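Local atomic coordinates of glycerophosphodiester phosphodiesterase (Thermotoga maritima, PDB entry 1O1Z), a protein that belongs to the glycerophosphoryl diester phosphodiesterase family, whose members are built on a TIM-barrel fold. Residues M34-E38 with A39-G43; K94-F97 with E98-D102. All blocks are in the same frame, centred on the assembly; numbering follows the deposited sequence. Where two conformers were deposited one is given.

Contact 1. Residues M34-E38 with A39-G43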
loop_
_atom_site.group_PDB
_atom_site.type_symbol
_atom_site.label_atom_id
_atom_site.label_comp_id
_atom_site.label_asym_id
_atom_site.label_seq_id
_atom_site.Cartn_x
_atom_site.Cartn_y
_atom_site.Cartn_z
ATOM N N MET A 34 12.646 -7.430 -1.285
ATOM C CA MET A 34 14.073 -7.270 -0.954
ATOM C C MET A 34 14.789 -6.401 -2.001
ATOM O O MET A 34 15.616 -5.565 -1.652
ATOM C CB MET A 34 14.741 -8.638 -0.764
ATOM C CG MET A 34 14.156 -9.395 0.458
ATOM S SD MET A 34 15.123 -10.960 0.779
ATOM C CE MET A 34 14.655 -11.939 -0.622
ATOM N N LYS A 35 14.464 -6.603 -3.273
ATOM C CA LYS A 35 15.082 -5.831 -4.350
ATOM C C LYS A 35 14.693 -4.345 -4.323
ATOM O O LYS A 35 15.493 -3.491 -4.691
ATOM C CB LYS A 35 14.767 -6.448 -5.720
ATOM C CG LYS A 35 15.452 -7.782 -5.980
ATOM C CD LYS A 35 16.907 -7.603 -6.250
ATOM C CE LYS A 35 17.612 -8.951 -6.307
ATOM N NZ LYS A 35 19.073 -8.766 -6.449
ATOM N N ALA A 36 13.474 -4.036 -3.872
ATOM C CA ALA A 36 13.069 -2.640 -3.709
ATOM C C ALA A 36 13.927 -1.963 -2.660
ATOM O O ALA A 36 14.393 -0.857 -2.840
ATOM C CB ALA A 36 11.596 -2.559 -3.312
ATOM N N ILE A 37 14.148 -2.653 -1.550
ATOM C CA ILE A 37 14.968 -2.100 -0.465
ATOM C C ILE A 37 16.427 -1.965 -0.901
ATOM O O ILE A 37 17.084 -0.955 -0.633
ATOM C CB ILE A 37 14.831 -2.979 0.817
ATOM C CG1 ILE A 37 13.379 -3.100 1.276
ATOM C CG2 ILE A 37 15.735 -2.442 1.936
ATOM C CD1 ILE A 37 12.647 -1.788 1.428
ATOM N N GLU A 38 16.926 -2.957 -1.641
ATOM C CA GLU A 38 18.296 -2.890 -2.150
ATOM C C GLU A 38 18.502 -1.708 -3.102
ATOM O O GLU A 38 19.593 -1.140 -3.188
ATOM C CB GLU A 38 18.654 -4.185 -2.869
ATOM C CG GLU A 38 18.787 -5.380 -1.948
ATOM C CD GLU A 38 18.918 -6.697 -2.717
ATOM O OE1 GLU A 38 19.516 -6.699 -3.821
ATOM O OE2 GLU A 38 18.417 -7.730 -2.220
ATOM N N ALA A 39 17.444 -1.373 -3.839
ATOM C CA ALA A 39 17.438 -0.279 -4.811
ATOM C C ALA A 39 17.282 1.103 -4.168
ATOM O O ALA A 39 17.341 2.128 -4.854
ATOM C CB ALA A 39 16.353 -0.515 -5.849
ATOM N N GLY A 40 17.093 1.125 -2.858
ATOM C CA GLY A 40 17.048 2.355 -2.096
ATOM C C GLY A 40 15.672 2.869 -1.719
ATOM O O GLY A 40 15.566 4.008 -1.234
ATOM N N ALA A 41 14.632 2.058 -1.908
ATOM C CA ALA A 41 13.273 2.455 -1.527
ATOM C C ALA A 41 13.206 2.682 -0.018
ATOM O O ALA A 41 13.926 2.053 0.761
ATOM C CB ALA A 41 12.243 1.449 -1.945
ATOM N N ASN A 42 12.314 3.564 0.401
ATOM C CA ASN A 42 12.048 3.742 1.820
ATOM C C ASN A 42 11.198 2.606 2.389
ATOM O O ASN A 42 11.081 2.475 3.603
ATOM C CB ASN A 42 11.329 5.059 2.039
ATOM C CG ASN A 42 12.164 6.227 1.630
ATOM O OD1 ASN A 42 12.090 6.707 0.516
ATOM N ND2 ASN A 42 13.084 6.620 2.517
ATOM N N GLY A 43 10.564 1.827 1.517
ATOM C CA GLY A 43 9.737 0.716 1.926
ATOM C C GLY A 43 8.991 0.112 0.756
ATOM O O GLY A 43 9.354 0.328 -0.394
HETATM O O HOH W 1 16.437 1.044 1.109
#
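Ala36 and Ala41 meet at the turn that ends helix 30-38, their CB atoms 4.3 Å apart. This is the close-packed half of the contact: the methyl of Ala41 also rests 3.3 Å from Ala36 O, the carbonyl that accepts the N-H of Ala41 (N to O 3.1 Å, 158° at the hydrogen). Val227 of helix 227-232 packs on both alanines, and Tyr21 adds to the cover over Ala36. A second bond runs from Gly40 N to Ile37 O at 3.0 Å, the donor standing well above the carbonyl plane. With Gly40 at positive phi, these two bonds back into the last turn make a Schellman motif, which stops the helix and sends the chain toward strand 43-50. Ile37 reaches past the turn. Its CG1 branch lies beside the backbone N and, with chi2 at -52°, bends so that CD1 comes 3.9 Å from Gly43 CA, where the strand starts. A water donates to both Ile37 O and Ala41 O, at 2.7 Å each, and so bridges the helix end and the loop. The exposed side is looser: Glu38 runs extended along the outside of the helix, and its OE1 is met by Lys35 NZ in a weak, 3.4 Å salt bridge.

Contact 2. Residues K94-F97 with E98-D102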
loop_
_atom_site.group_PDB
_atom_site.type_symbol
_atom_site.label_atom_id
_atom_site.label_comp_id
_atom_site.label_asym_id
_atom_site.label_seq_id
_atom_site.Cartn_x
_atom_site.Cartn_y
_atom_site.Cartn_z
ATOM N N LYS A 94 3.905 -12.558 7.828
ATOM C CA LYS A 94 4.943 -12.959 8.775
ATOM C C LYS A 94 6.339 -13.046 8.128
ATOM O O LYS A 94 7.349 -12.532 8.676
ATOM C CB LYS A 94 4.582 -14.303 9.408
ATOM C CG LYS A 94 5.679 -14.943 10.279
ATOM C CD LYS A 94 5.178 -16.232 10.921
ATOM C CE LYS A 94 6.272 -16.907 11.760
ATOM N NZ LYS A 94 7.378 -17.420 10.898
ATOM N N GLU A 95 6.417 -13.702 6.971
ATOM C CA GLU A 95 7.685 -13.850 6.252
ATOM C C GLU A 95 8.242 -12.520 5.731
ATOM O O GLU A 95 9.459 -12.287 5.744
ATOM C CB GLU A 95 7.521 -14.862 5.114
ATOM C CG GLU A 95 7.326 -16.264 5.621
ATOM C CD GLU A 95 7.050 -17.276 4.539
ATOM O OE1 GLU A 95 6.086 -17.094 3.761
ATOM O OE2 GLU A 95 7.797 -18.269 4.480
ATOM N N VAL A 96 7.363 -11.617 5.303
ATOM C CA VAL A 96 7.824 -10.294 4.878
ATOM C C VAL A 96 8.506 -9.578 6.040
ATOM O O VAL A 96 9.579 -9.003 5.875
ATOM C CB VAL A 96 6.690 -9.448 4.289
ATOM C CG1 VAL A 96 7.184 -8.073 3.935
ATOM C CG2 VAL A 96 6.100 -10.131 3.061
ATOM N N PHE A 97 7.887 -9.630 7.221
ATOM C CA PHE A 97 8.464 -8.971 8.397
ATOM C C PHE A 97 9.843 -9.547 8.735
ATOM O O PHE A 97 10.717 -8.813 9.171
ATOM C CB PHE A 97 7.560 -9.126 9.627
ATOM C CG PHE A 97 6.285 -8.320 9.614
ATOM C CD1 PHE A 97 5.956 -7.419 8.621
ATOM C CD2 PHE A 97 5.394 -8.471 10.663
ATOM C CE1 PHE A 97 4.770 -6.695 8.677
ATOM C CE2 PHE A 97 4.224 -7.749 10.708
ATOM C CZ PHE A 97 3.927 -6.864 9.733
ATOM N N GLU A 98 10.031 -10.854 8.519
ATOM C CA GLU A 98 11.329 -11.495 8.775
ATOM C C GLU A 98 12.421 -11.062 7.798
ATOM O O GLU A 98 13.615 -11.192 8.100
ATOM C CB GLU A 98 11.145 -13.026 8.731
ATOM C CG GLU A 98 10.354 -13.541 9.911
ATOM C CD GLU A 98 9.863 -14.981 9.770
ATOM O OE1 GLU A 98 10.073 -15.613 8.711
ATOM O OE2 GLU A 98 9.250 -15.477 10.739
ATOM N N ASN A 99 12.032 -10.558 6.632
ATOM C CA ASN A 99 12.954 -10.228 5.543
ATOM C C ASN A 99 13.112 -8.742 5.175
ATOM O O ASN A 99 13.958 -8.381 4.333
ATOM C CB ASN A 99 12.568 -11.062 4.325
ATOM C CG ASN A 99 12.896 -12.523 4.525
ATOM O OD1 ASN A 99 14.073 -12.909 4.445
ATOM N ND2 ASN A 99 11.887 -13.340 4.831
ATOM N N VAL A 100 12.323 -7.883 5.816
ATOM C CA VAL A 100 12.387 -6.442 5.614
ATOM C C VAL A 100 12.599 -5.784 6.977
ATOM O O VAL A 100 11.802 -5.976 7.895
ATOM C CB VAL A 100 11.088 -5.904 4.966
ATOM C CG1 VAL A 100 11.118 -4.376 4.834
ATOM C CG2 VAL A 100 10.876 -6.549 3.598
ATOM N N SER A 101 13.695 -5.059 7.101
ATOM C CA SER A 101 14.059 -4.381 8.336
ATOM C C SER A 101 12.965 -3.418 8.764
ATOM O O SER A 101 12.374 -2.740 7.940
ATOM C CB SER A 101 15.368 -3.618 8.135
ATOM O OG SER A 101 15.569 -2.646 9.157
ATOM N N ASP A 102 12.733 -3.334 10.065
ATOM C CA ASP A 102 11.735 -2.429 10.615
ATOM C C ASP A 102 12.105 -0.957 10.573
ATOM O O ASP A 102 11.297 -0.121 10.986
ATOM C CB ASP A 102 11.334 -2.855 12.028
ATOM C CG ASP A 102 12.423 -2.683 13.044
ATOM O OD1 ASP A 102 13.594 -2.292 12.752
ATOM O OD2 ASP A 102 12.183 -2.975 14.225
#
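Glu98 folds back over the preceding turn of helix 93-99 to meet Lys94, and its side chain can be followed outward atom by atom. CB lies against Glu95 O at 3.5 Å. CG, anti to the carbonyl carbon (chi1 -70°), is thereby turned back along the helix and passes Lys94 O, the same carbonyl that accepts the N-H of Glu98. From there the chain is extended, and CD still lies 3.7 Å from Lys94 O, so the side chain passes over that carbonyl before it reaches NZ. OE1 merely comes near Glu95 CA; it is OE2 that bonds, in a salt bridge with Lys94 NZ at 2.7 Å, the ammonium approaching on the syn side, 19° out of the carboxylate plane. Lys94 is straight as far as CE, and its last torsion (chi4 -68°) folds NZ over toward OE2. The Glu95 carboxylate is turned almost perpendicular to that of Glu98, and its OE1 is held by a salt bridge to Lys83 and hydrogen bonds with Thr91 and Thr92.

At the end of the helix the bonds change partners. Asn99 ND2 donates to Glu95 O at 2.8 Å, while Asn99 N gives only a weak bond to that oxygen and a better one to Val96 O (3.0 Å), which it meets from above the carbonyl plane. One side-chain amide thus grips a carbonyl of the last turn as the regular backbone pattern gives way. Beyond the helix, Val100 O accepts a hydrogen bond from Arg126 NH2, a residue that with Ser123 belongs to the sodium site.

The buried face is apolar. Val96 and Val100 lie side by side, CG1 of Val96 being 4.0 Å from CG2 of Val100. Val96 packs on Leu30 and Phe33 of helix 30-38 and, together with Phe97, on Ile106 of strand 105-110.

In the fold
Following the chain from the N terminus, contact 1 comes first, closing the short turn between helix 30-38 and strand 43-50, a parallel neighbour of strand 14-18. Contact 2 follows in series, neither nested in the first nor crossing it, and closes the end of helix 93-99 before strand 105-110. Both are thus helix-to-strand turns of the barrel, and the strands they lead into pair in parallel. Their centres are about 13 Å apart, and they touch directly where Met34 CG of contact 1 packs 4.0 Å from Asn99 O of contact 2, which joins helix 30-38 to helix 93-99. The side chain of Phe97 in contact 2 lies about 7 Å from the bound sodium ion.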